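Local coordinates for capsid protein (Infectious hypodermal and hematopoietic necrosis virus, PDB 3N7X) that forms the icosahedral capsid of a shrimp-infecting densovirus, 60 copies of the beta-barrel subunit making the shell, with calcium ions bound between neighbouring copies, at residues A[61-66]-A[163-168]; A[191-196]-A[265-270]; A[219-224]-A[240-245]; A[294-299]-A[309-314]. All coordinates share one frame; numbering follows the deposited sequence.

Interaction 1: A[61-66]-A[163-168]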
# COMPACT_ATOMS: atom_id res chain seq x y z
N ALA A 61 -72.15 15.59 -75.56
CA ALA A 61 -71.65 16.37 -76.70
C ALA A 61 -72.18 15.86 -78.04
O ALA A 61 -71.54 16.02 -79.09
CB ALA A 61 -70.13 16.37 -76.71
N ASN A 62 -73.36 15.25 -78.00
CA ASN A 62 -73.97 14.69 -79.19
C ASN A 62 -75.14 15.51 -79.72
O ASN A 62 -75.63 16.43 -79.07
CB ASN A 62 -74.46 13.28 -78.88
CG ASN A 62 -75.51 13.29 -77.78
OD1 ASN A 62 -75.25 13.77 -76.67
ND2 ASN A 62 -76.69 12.77 -78.09
N ASP A 63 -75.58 15.13 -80.92
CA ASP A 63 -76.70 15.73 -81.61
C ASP A 63 -77.34 14.51 -82.25
O ASP A 63 -77.03 14.16 -83.40
CB ASP A 63 -76.21 16.68 -82.70
CG ASP A 63 -77.32 17.53 -83.29
OD1 ASP A 63 -78.46 17.02 -83.40
OD2 ASP A 63 -77.06 18.70 -83.65
N GLY A 64 -78.21 13.84 -81.51
CA GLY A 64 -78.82 12.63 -82.01
C GLY A 64 -77.99 11.46 -81.50
O GLY A 64 -77.62 11.43 -80.33
N ASN A 65 -77.68 10.51 -82.37
CA ASN A 65 -76.88 9.37 -81.94
C ASN A 65 -75.47 9.78 -81.57
O ASN A 65 -74.90 10.70 -82.17
CB ASN A 65 -76.83 8.31 -83.04
CG ASN A 65 -78.17 7.64 -83.25
OD1 ASN A 65 -79.12 7.89 -82.50
ND2 ASN A 65 -78.25 6.77 -84.25
N PHE A 66 -74.90 9.11 -80.57
CA PHE A 66 -73.55 9.42 -80.12
C PHE A 66 -72.55 9.33 -81.26
O PHE A 66 -72.66 8.48 -82.14
CB PHE A 66 -73.09 8.44 -79.04
CG PHE A 66 -73.92 8.45 -77.79
CD1 PHE A 66 -74.37 9.65 -77.23
CD2 PHE A 66 -74.20 7.26 -77.12
CE1 PHE A 66 -75.08 9.66 -76.03
CE2 PHE A 66 -74.91 7.26 -75.91
CZ PHE A 66 -75.34 8.46 -75.37
N SER A 163 -61.90 24.31 -84.65
CA SER A 163 -62.95 25.33 -84.72
C SER A 163 -64.08 24.93 -83.80
O SER A 163 -64.29 23.74 -83.54
CB SER A 163 -63.50 25.46 -86.14
OG SER A 163 -62.57 26.08 -87.00
N THR A 164 -64.80 25.92 -83.29
CA THR A 164 -65.94 25.66 -82.43
C THR A 164 -67.02 25.08 -83.33
O THR A 164 -67.04 25.34 -84.53
CB THR A 164 -66.44 26.97 -81.81
OG1 THR A 164 -66.47 27.98 -82.82
CG2 THR A 164 -65.53 27.42 -80.69
N LYS A 165 -67.93 24.28 -82.76
CA LYS A 165 -69.00 23.70 -83.57
C LYS A 165 -69.81 24.85 -84.18
O LYS A 165 -70.18 24.80 -85.35
CB LYS A 165 -69.90 22.81 -82.72
CG LYS A 165 -70.92 22.03 -83.53
CD LYS A 165 -71.84 21.20 -82.65
CE LYS A 165 -72.87 20.46 -83.48
NZ LYS A 165 -73.82 19.69 -82.61
N GLU A 166 -70.07 25.88 -83.39
CA GLU A 166 -70.78 27.05 -83.87
C GLU A 166 -69.75 28.14 -84.02
O GLU A 166 -69.00 28.41 -83.08
CB GLU A 166 -71.84 27.48 -82.87
CG GLU A 166 -72.82 26.40 -82.58
CD GLU A 166 -74.01 26.92 -81.83
OE1 GLU A 166 -73.81 27.53 -80.75
OE2 GLU A 166 -75.15 26.72 -82.32
N THR A 167 -69.70 28.77 -85.18
CA THR A 167 -68.69 29.80 -85.40
C THR A 167 -69.08 31.22 -85.05
O THR A 167 -68.38 32.17 -85.40
CB THR A 167 -68.24 29.76 -86.85
OG1 THR A 167 -69.40 29.68 -87.69
CG2 THR A 167 -67.31 28.54 -87.09
N ASP A 168 -70.18 31.38 -84.33
CA ASP A 168 -70.63 32.70 -83.95
C ASP A 168 -70.66 32.81 -82.43
O ASP A 168 -71.42 33.61 -81.87
CB ASP A 168 -72.03 32.96 -84.50
CG ASP A 168 -73.03 31.88 -84.11
OD1 ASP A 168 -74.25 32.16 -84.12
OD2 ASP A 168 -72.59 30.74 -83.79
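Lys165 NZ and Asp63 OD2 lie 3.5 Å apart and form a long salt bridge on the surface of the subunit. It joins two loops of the parvoviral beta-barrel subunit: the loop between strands 45-59 and 70-74, and the segment that leaves strand 161-164. The lysine is fully stretched, with CG anti to the backbone N (chi1 -172°) and each later torsion also near 180°. This extended chain spans the gap, and the two side chains cross at about a right angle. The aspartate meets it with one oxygen and with CB, which is 3.8 Å from Lys165 NZ. On its way the lysine chain passes over Leu180 and Thr182 of strand 179-182 and Asn70 of strand 70-74.

Each loop is also braced from within. Asn62 ND2 donates to Gly64 O at 2.8 Å, so a side-chain amide closes the part of the loop that carries Asp63. Both charged residues are exposed, so the attraction is probably weakened by solvent. In the other loop the carbonyls of Asn321 and Glu166 share the single hydroxyl hydrogen of Thr164. Thr164 OG1 sits 2.6 Å from Glu166 O, well above the plane of that carbonyl.

Interaction 2: A[191-196]-A[265-270]. With CA (calcium ion), chain B.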
# COMPACT_ATOMS: atom_id res chain seq x y z
N GLU A 191 -66.54 6.21 -79.90
CA GLU A 191 -65.42 5.79 -79.06
C GLU A 191 -64.10 6.45 -79.48
O GLU A 191 -63.08 6.26 -78.82
CB GLU A 191 -65.25 4.27 -79.09
CG GLU A 191 -66.10 3.52 -78.08
CD GLU A 191 -65.84 2.02 -78.03
OE1 GLU A 191 -64.66 1.60 -78.15
OE2 GLU A 191 -66.80 1.24 -77.84
N ASP A 192 -64.12 7.22 -80.55
CA ASP A 192 -62.89 7.84 -81.03
C ASP A 192 -62.08 8.59 -79.97
O ASP A 192 -60.87 8.40 -79.86
CB ASP A 192 -63.18 8.77 -82.21
CG ASP A 192 -61.96 8.99 -83.09
OD1 ASP A 192 -61.42 7.98 -83.61
OD2 ASP A 192 -61.53 10.15 -83.26
N PRO A 193 -62.74 9.44 -79.18
CA PRO A 193 -62.02 10.19 -78.14
C PRO A 193 -61.22 9.33 -77.16
O PRO A 193 -60.06 9.64 -76.87
CB PRO A 193 -63.12 10.98 -77.46
CG PRO A 193 -64.10 11.22 -78.57
CD PRO A 193 -64.15 9.86 -79.23
N ILE A 194 -61.81 8.25 -76.66
CA ILE A 194 -61.10 7.39 -75.71
C ILE A 194 -60.03 6.54 -76.38
O ILE A 194 -59.14 6.00 -75.72
CB ILE A 194 -62.06 6.46 -74.92
CG1 ILE A 194 -62.67 5.41 -75.85
CG2 ILE A 194 -63.13 7.29 -74.23
CD1 ILE A 194 -63.59 4.44 -75.13
N GLN A 195 -60.10 6.40 -77.70
CA GLN A 195 -59.10 5.64 -78.41
C GLN A 195 -57.92 6.54 -78.78
O GLN A 195 -56.79 6.07 -78.91
CB GLN A 195 -59.68 5.03 -79.70
CG GLN A 195 -58.60 4.54 -80.69
CD GLN A 195 -59.17 3.92 -81.97
OE1 GLN A 195 -59.74 2.83 -81.95
NE2 GLN A 195 -58.99 4.62 -83.09
N GLN A 196 -58.19 7.84 -78.91
CA GLN A 196 -57.18 8.79 -79.35
C GLN A 196 -56.46 9.71 -78.36
O GLN A 196 -55.24 9.84 -78.41
CB GLN A 196 -57.78 9.64 -80.47
CG GLN A 196 -58.26 8.82 -81.66
CD GLN A 196 -57.11 8.17 -82.42
OE1 GLN A 196 -57.13 6.97 -82.70
NE2 GLN A 196 -56.11 8.97 -82.76
N PHE A 265 -60.72 19.12 -72.44
CA PHE A 265 -61.88 18.84 -73.27
C PHE A 265 -62.74 17.86 -72.49
O PHE A 265 -62.21 16.99 -71.79
CB PHE A 265 -61.42 18.23 -74.59
CG PHE A 265 -60.61 19.17 -75.43
CD1 PHE A 265 -61.24 20.14 -76.21
CD2 PHE A 265 -59.22 19.12 -75.41
CE1 PHE A 265 -60.49 21.05 -76.96
CE2 PHE A 265 -58.46 20.02 -76.15
CZ PHE A 265 -59.10 20.99 -76.93
N MET A 266 -64.06 17.99 -72.59
CA MET A 266 -64.95 17.12 -71.82
C MET A 266 -66.21 16.70 -72.54
O MET A 266 -66.54 17.21 -73.61
CB MET A 266 -65.38 17.82 -70.53
CG MET A 266 -64.26 18.38 -69.71
SD MET A 266 -64.74 19.98 -69.02
CE MET A 266 -64.72 20.96 -70.52
N ARG A 267 -66.91 15.76 -71.91
CA ARG A 267 -68.18 15.24 -72.39
C ARG A 267 -68.67 14.23 -71.36
O ARG A 267 -67.87 13.48 -70.80
CB ARG A 267 -68.05 14.54 -73.75
CG ARG A 267 -67.50 13.12 -73.69
CD ARG A 267 -67.58 12.45 -75.05
NE ARG A 267 -67.05 11.09 -75.02
CZ ARG A 267 -67.02 10.27 -76.07
NH1 ARG A 267 -67.49 10.67 -77.24
NH2 ARG A 267 -66.53 9.05 -75.94
N MET A 268 -69.96 14.24 -71.08
CA MET A 268 -70.50 13.28 -70.14
C MET A 268 -70.26 11.95 -70.86
O MET A 268 -70.42 11.88 -72.08
CB MET A 268 -72.00 13.53 -69.93
CG MET A 268 -72.65 12.66 -68.87
SD MET A 268 -72.31 13.10 -67.13
CE MET A 268 -71.14 14.36 -67.30
N SER A 269 -69.86 10.92 -70.13
CA SER A 269 -69.59 9.63 -70.77
C SER A 269 -70.85 9.11 -71.47
O SER A 269 -71.89 8.91 -70.84
CB SER A 269 -69.09 8.63 -69.73
OG SER A 269 -68.49 7.52 -70.36
N PRO A 270 -70.77 8.89 -72.79
CA PRO A 270 -71.90 8.40 -73.59
C PRO A 270 -72.21 6.93 -73.33
O PRO A 270 -71.50 6.04 -73.80
CB PRO A 270 -71.43 8.65 -75.02
CG PRO A 270 -69.96 8.40 -74.92
CD PRO A 270 -69.58 9.12 -73.64
CA CA B . -67.50 -0.92 -77.94
O HOH W 1 -65.13 -0.97 -78.39
O HOH W 2 -69.28 -2.40 -77.37
O HOH W 3 -69.43 0.33 -77.21
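Arg267 sets out with CG between its backbone N and carbonyl carbon (chi1 80°), and from CG to NE the chain is straight. These torsions carry the guanidinium from strand 264-268 to the short helix 192-196, where Pro193 receives it. Pro193 CG lies over one face, 3.7 Å from Arg267 NH1 and offset toward the rim. Pro270 CG covers the opposite face, 3.6 Å above the plane and over its centre. The guanidinium is sandwiched between two proline rings, which fixes its tilt. Ile194 CG2 makes a looser contact, 4.2 Å from Arg267 NH2.

No hydrogen bond joins the two segments. The polar needs of the buried arginine are met around them: Arg267 NE forms a salt bridge with Glu150, and Arg267 NH2 bonds to Tyr190 O and to Tyr55 OH of a neighbouring subunit. The contact thus lies at a subunit interface.

Glu191, just before the helix, holds a calcium ion there. Its OE2 binds the metal at 2.3 Å, while Glu191 OE1 accepts a 2.6 Å hydrogen bond from one of three calcium-bound waters. Tyr55 O and Gln176 O of the neighbouring subunit complete six ligands, so the ion bridges two copies of the protein.

Within the fold, the helix stands over a sheet. Strand 264-268 runs between strands 149-153 and 70-74. Pro193 also touches Phe152 of the former, and Arg267 touches Leu71 of the latter.

Interaction 3: A[219-224]-A[240-245]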
# COMPACT_ATOMS: atom_id res chain seq x y z
N ASN A 219 -41.29 38.85 -68.83
CA ASN A 219 -41.66 40.13 -69.43
C ASN A 219 -42.88 40.78 -68.81
O ASN A 219 -43.60 40.17 -68.01
CB ASN A 219 -41.96 39.97 -70.92
CG ASN A 219 -40.83 39.35 -71.69
OD1 ASN A 219 -39.67 39.76 -71.56
ND2 ASN A 219 -41.15 38.36 -72.51
N TRP A 220 -43.10 42.04 -69.18
CA TRP A 220 -44.27 42.80 -68.78
C TRP A 220 -45.04 42.88 -70.11
O TRP A 220 -44.43 42.98 -71.18
CB TRP A 220 -43.91 44.21 -68.32
CG TRP A 220 -43.31 44.29 -66.95
CD1 TRP A 220 -42.01 44.56 -66.63
CD2 TRP A 220 -43.98 44.07 -65.70
NE1 TRP A 220 -41.83 44.54 -65.27
CE2 TRP A 220 -43.03 44.24 -64.67
CE3 TRP A 220 -45.31 43.76 -65.35
CZ2 TRP A 220 -43.35 44.10 -63.31
CZ3 TRP A 220 -45.63 43.62 -64.00
CH2 TRP A 220 -44.65 43.79 -63.00
N TYR A 221 -46.36 42.81 -70.05
CA TYR A 221 -47.18 42.87 -71.25
C TYR A 221 -48.11 44.07 -71.21
O TYR A 221 -48.56 44.48 -70.14
CB TYR A 221 -47.97 41.57 -71.39
CG TYR A 221 -47.06 40.37 -71.57
CD1 TYR A 221 -46.69 39.93 -72.85
CD2 TYR A 221 -46.46 39.74 -70.47
CE1 TYR A 221 -45.75 38.91 -73.03
CE2 TYR A 221 -45.52 38.73 -70.64
CZ TYR A 221 -45.17 38.32 -71.92
OH TYR A 221 -44.21 37.34 -72.10
N GLY A 222 -48.38 44.64 -72.38
CA GLY A 222 -49.26 45.80 -72.43
C GLY A 222 -50.59 45.56 -73.12
O GLY A 222 -50.85 44.46 -73.62
N GLY A 223 -51.44 46.59 -73.14
CA GLY A 223 -52.73 46.49 -73.79
C GLY A 223 -53.85 46.01 -72.90
O GLY A 223 -53.62 45.43 -71.84
N GLU A 224 -55.08 46.26 -73.33
CA GLU A 224 -56.26 45.84 -72.57
C GLU A 224 -56.60 44.42 -72.99
O GLU A 224 -56.01 43.86 -73.92
CB GLU A 224 -57.47 46.72 -72.89
CG GLU A 224 -57.21 48.20 -72.99
CD GLU A 224 -58.49 48.98 -73.30
OE1 GLU A 224 -59.29 48.50 -74.13
OE2 GLU A 224 -58.69 50.07 -72.71
N ILE A 240 -47.49 28.54 -80.34
CA ILE A 240 -47.78 29.65 -79.44
C ILE A 240 -46.61 30.57 -79.18
O ILE A 240 -45.53 30.12 -78.79
CB ILE A 240 -48.27 29.13 -78.08
CG1 ILE A 240 -49.44 28.16 -78.27
CG2 ILE A 240 -48.69 30.31 -77.21
CD1 ILE A 240 -50.62 28.77 -79.01
N LYS A 241 -46.82 31.87 -79.38
CA LYS A 241 -45.77 32.84 -79.14
C LYS A 241 -46.35 34.24 -78.92
O LYS A 241 -47.40 34.56 -79.47
CB LYS A 241 -44.82 32.88 -80.33
CG LYS A 241 -45.42 33.52 -81.57
CD LYS A 241 -44.39 33.59 -82.68
CE LYS A 241 -44.80 34.57 -83.77
NZ LYS A 241 -46.03 34.14 -84.48
N TRP A 242 -45.66 35.05 -78.12
CA TRP A 242 -46.10 36.42 -77.88
C TRP A 242 -45.27 37.29 -78.81
O TRP A 242 -44.35 36.80 -79.46
CB TRP A 242 -45.89 36.81 -76.41
CG TRP A 242 -44.51 36.60 -75.87
CD1 TRP A 242 -43.37 37.28 -76.22
CD2 TRP A 242 -44.12 35.68 -74.84
NE1 TRP A 242 -42.30 36.84 -75.47
CE2 TRP A 242 -42.73 35.85 -74.62
CE3 TRP A 242 -44.81 34.71 -74.09
CZ2 TRP A 242 -42.02 35.11 -73.67
CZ3 TRP A 242 -44.10 33.97 -73.15
CH2 TRP A 242 -42.72 34.17 -72.95
N ASP A 243 -45.58 38.58 -78.88
CA ASP A 243 -44.85 39.47 -79.78
C ASP A 243 -43.95 40.49 -79.11
O ASP A 243 -44.17 40.88 -77.95
CB ASP A 243 -45.82 40.19 -80.71
CG ASP A 243 -46.66 39.22 -81.53
OD1 ASP A 243 -46.08 38.29 -82.14
OD2 ASP A 243 -47.90 39.40 -81.57
N LYS A 244 -42.95 40.94 -79.86
CA LYS A 244 -41.96 41.90 -79.39
C LYS A 244 -42.54 43.28 -79.12
O LYS A 244 -43.61 43.63 -79.63
CB LYS A 244 -40.85 42.04 -80.43
CG LYS A 244 -41.29 42.72 -81.73
CD LYS A 244 -40.16 42.82 -82.76
CE LYS A 244 -39.03 43.75 -82.31
NZ LYS A 244 -39.45 45.17 -82.19
N PRO A 245 -41.84 44.08 -78.31
CA PRO A 245 -42.29 45.44 -77.98
C PRO A 245 -42.21 46.30 -79.25
O PRO A 245 -41.50 45.94 -80.20
CB PRO A 245 -41.28 45.89 -76.92
CG PRO A 245 -40.86 44.59 -76.27
CD PRO A 245 -40.71 43.68 -77.45
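Tyr221 and Trp242 make an aromatic edge-to-face (T-shaped) pair that ties the short strand 220-221 to the long loop before strand 264-268. The ring planes stand at 72°, and the centroids of the Tyr221 ring and the Trp242 five-membered ring are 5.4 Å apart. Tyr221 presents its edge, with CE1 3.9 Å from Trp242 CG. Its hydroxyl sits over the centre of the indole face: Tyr221 OH is 3.2 Å from Trp242 CD2. Trp242 CG lies between its backbone N and carbonyl carbon (chi1 53°), and this torsion, together with the second one, turns the indole face to the tyrosine.

Polar contacts flank this pair. Asn219 ND2 donates to Tyr221 OH at 3.3 Å in a fairly straight bond (164°). Asn219 ND2 and Trp242 NE1 are 3.5 Å apart, and both donate to Val251 O, which links the two segments through a third one. The Trp242 indole also meets Trp236 edge-to-face and His313 with ring planes nearly perpendicular.

The tyrosine hydroxyl is buried between an amide and a pi surface. It accepts the N-H of Asn219, so its own hydrogen may be directed elsewhere, possibly toward the electron-rich indole.

Interaction 4: A[294-299]-A[309-314]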
# COMPACT_ATOMS: atom_id res chain seq x y z
N GLU A 294 -50.38 40.99 -61.77
CA GLU A 294 -49.45 41.95 -61.23
C GLU A 294 -49.41 43.08 -62.24
O GLU A 294 -49.19 42.86 -63.44
CB GLU A 294 -48.05 41.35 -61.04
CG GLU A 294 -47.02 42.38 -60.55
CD GLU A 294 -45.66 41.78 -60.20
OE1 GLU A 294 -45.35 40.67 -60.67
OE2 GLU A 294 -44.90 42.44 -59.45
N VAL A 295 -49.65 44.29 -61.77
CA VAL A 295 -49.66 45.45 -62.64
C VAL A 295 -48.58 46.43 -62.24
O VAL A 295 -48.37 46.72 -61.06
CB VAL A 295 -51.02 46.16 -62.62
CG1 VAL A 295 -50.99 47.35 -63.56
CG2 VAL A 295 -52.12 45.20 -63.01
N ARG A 296 -47.92 46.94 -63.25
CA ARG A 296 -46.84 47.88 -63.11
C ARG A 296 -47.39 49.29 -62.82
O ARG A 296 -48.40 49.70 -63.40
CB ARG A 296 -46.04 47.82 -64.41
CG ARG A 296 -44.76 48.55 -64.43
CD ARG A 296 -43.69 47.95 -63.56
NE ARG A 296 -42.60 48.90 -63.62
CZ ARG A 296 -41.68 48.92 -64.58
NH1 ARG A 296 -41.71 48.01 -65.54
NH2 ARG A 296 -40.80 49.91 -64.63
N LEU A 297 -46.76 50.03 -61.92
CA LEU A 297 -47.21 51.39 -61.59
C LEU A 297 -46.62 52.44 -62.51
O LEU A 297 -45.55 52.25 -63.09
CB LEU A 297 -46.82 51.75 -60.15
CG LEU A 297 -47.60 51.13 -59.00
CD1 LEU A 297 -46.93 51.47 -57.68
CD2 LEU A 297 -49.02 51.66 -59.01
N PRO A 298 -47.32 53.57 -62.68
CA PRO A 298 -46.76 54.61 -63.56
C PRO A 298 -45.57 55.24 -62.84
O PRO A 298 -45.43 55.08 -61.62
CB PRO A 298 -47.93 55.57 -63.75
CG PRO A 298 -48.74 55.38 -62.53
CD PRO A 298 -48.70 53.90 -62.29
N PRO A 299 -44.71 55.95 -63.57
CA PRO A 299 -43.54 56.57 -62.93
C PRO A 299 -43.91 57.78 -62.09
O PRO A 299 -45.03 58.28 -62.16
CB PRO A 299 -42.68 56.95 -64.12
CG PRO A 299 -43.71 57.36 -65.13
CD PRO A 299 -44.76 56.27 -65.01
N LEU A 309 -42.29 51.42 -73.99
CA LEU A 309 -42.41 50.95 -75.36
C LEU A 309 -41.25 50.04 -75.75
O LEU A 309 -41.35 49.27 -76.71
CB LEU A 309 -42.47 52.13 -76.33
CG LEU A 309 -43.72 53.00 -76.27
CD1 LEU A 309 -43.62 54.12 -77.29
CD2 LEU A 309 -44.96 52.16 -76.53
N GLN A 310 -40.15 50.14 -75.02
CA GLN A 310 -38.96 49.34 -75.30
C GLN A 310 -39.00 47.94 -74.72
O GLN A 310 -38.27 47.06 -75.19
CB GLN A 310 -37.71 50.04 -74.77
CG GLN A 310 -37.29 51.28 -75.52
CD GLN A 310 -35.98 51.83 -75.01
OE1 GLN A 310 -34.97 51.13 -74.99
NE2 GLN A 310 -35.98 53.08 -74.59
N TYR A 311 -39.84 47.71 -73.72
CA TYR A 311 -39.89 46.38 -73.11
C TYR A 311 -41.27 45.75 -72.95
O TYR A 311 -41.36 44.57 -72.63
CB TYR A 311 -39.16 46.40 -71.76
CG TYR A 311 -39.74 47.37 -70.76
CD1 TYR A 311 -40.88 47.05 -70.03
CD2 TYR A 311 -39.15 48.62 -70.56
CE1 TYR A 311 -41.44 47.96 -69.12
CE2 TYR A 311 -39.70 49.54 -69.66
CZ TYR A 311 -40.84 49.20 -68.94
OH TYR A 311 -41.38 50.10 -68.05
N LEU A 312 -42.33 46.51 -73.16
CA LEU A 312 -43.66 45.91 -73.04
C LEU A 312 -43.94 45.02 -74.24
O LEU A 312 -43.99 45.48 -75.38
CB LEU A 312 -44.76 46.98 -72.96
CG LEU A 312 -44.94 47.70 -71.62
CD1 LEU A 312 -46.24 48.49 -71.67
CD2 LEU A 312 -44.99 46.69 -70.48
N HIS A 313 -44.10 43.73 -73.98
CA HIS A 313 -44.38 42.79 -75.05
C HIS A 313 -45.88 42.74 -75.30
O HIS A 313 -46.67 43.21 -74.49
CB HIS A 313 -43.87 41.40 -74.68
CG HIS A 313 -42.38 41.25 -74.79
ND1 HIS A 313 -41.50 42.05 -74.09
CD2 HIS A 313 -41.63 40.40 -75.52
CE1 HIS A 313 -40.26 41.69 -74.39
NE2 HIS A 313 -40.31 40.69 -75.25
N ALA A 314 -46.27 42.17 -76.43
CA ALA A 314 -47.68 42.04 -76.76
C ALA A 314 -48.05 40.58 -76.59
O ALA A 314 -47.39 39.68 -77.13
CB ALA A 314 -47.93 42.48 -78.20
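Arg296 bends to reach Tyr311. CG of Arg296 is anti to its backbone N, and the chain then bends sharply at the second torsion (chi2 69°). The guanidinium is thereby swung off the end of strand 281-296 toward the loop that enters strand 312-313. At Tyr311 the bond from CA to CB points toward segment 294-299, and CG lies between the backbone N and the carbonyl carbon (chi1 60°).

The two side chains cross at about a right angle, yet their flat groups are nearly parallel, 15° apart. The touch falls at the hydroxyl end of the ring. Tyr311 OH is 3.3 Å from Arg296 NH1 and 3.5 Å from Arg296 NH2, and Tyr311 CE1 is 3.6 Å from Arg296 NH1.

The strongest polar partner of the arginine lies outside the two segments: Arg296 NH2 forms a salt bridge with the C-terminal carboxylate of Asn329 of a neighbouring subunit. The guanidinium also makes a cation-pi contact with Trp220. Beside the tyrosine, His313 ND1 donates to Tyr311 O at 2.9 Å and braces the turn into the strand.

In the fold, strand 281-296 pairs with strands 45-59 and 111-131 of the barrel sheet, while helix 97-109 packs on Val295 and Leu297. Strand 312-313 lies alongside strand 220-221 in a small parallel sheet, and Trp220 touches both Glu294 and Leu312.

How the interactions relate
From the N terminus, interaction 1 comes first, closing the chain between the loop after strand 45-59 and the end of strand 161-164. Interaction 2 then closes a second loop, from helix 192-196 to strand 264-268, and interaction 3 is nested inside it. Interaction 4 follows in series, closing the short connection from strand 281-296 to strand 312-313. None of the loops cross. The contacts form two groups on opposite sides of the chain's centre. Interactions 1 and 2 touch through Phe66 and Pro270 and share the seven-stranded sheet. Interactions 3 and 4 meet at the parallel strands 220-221 and 312-313, and both also touch the same neighbouring subunit.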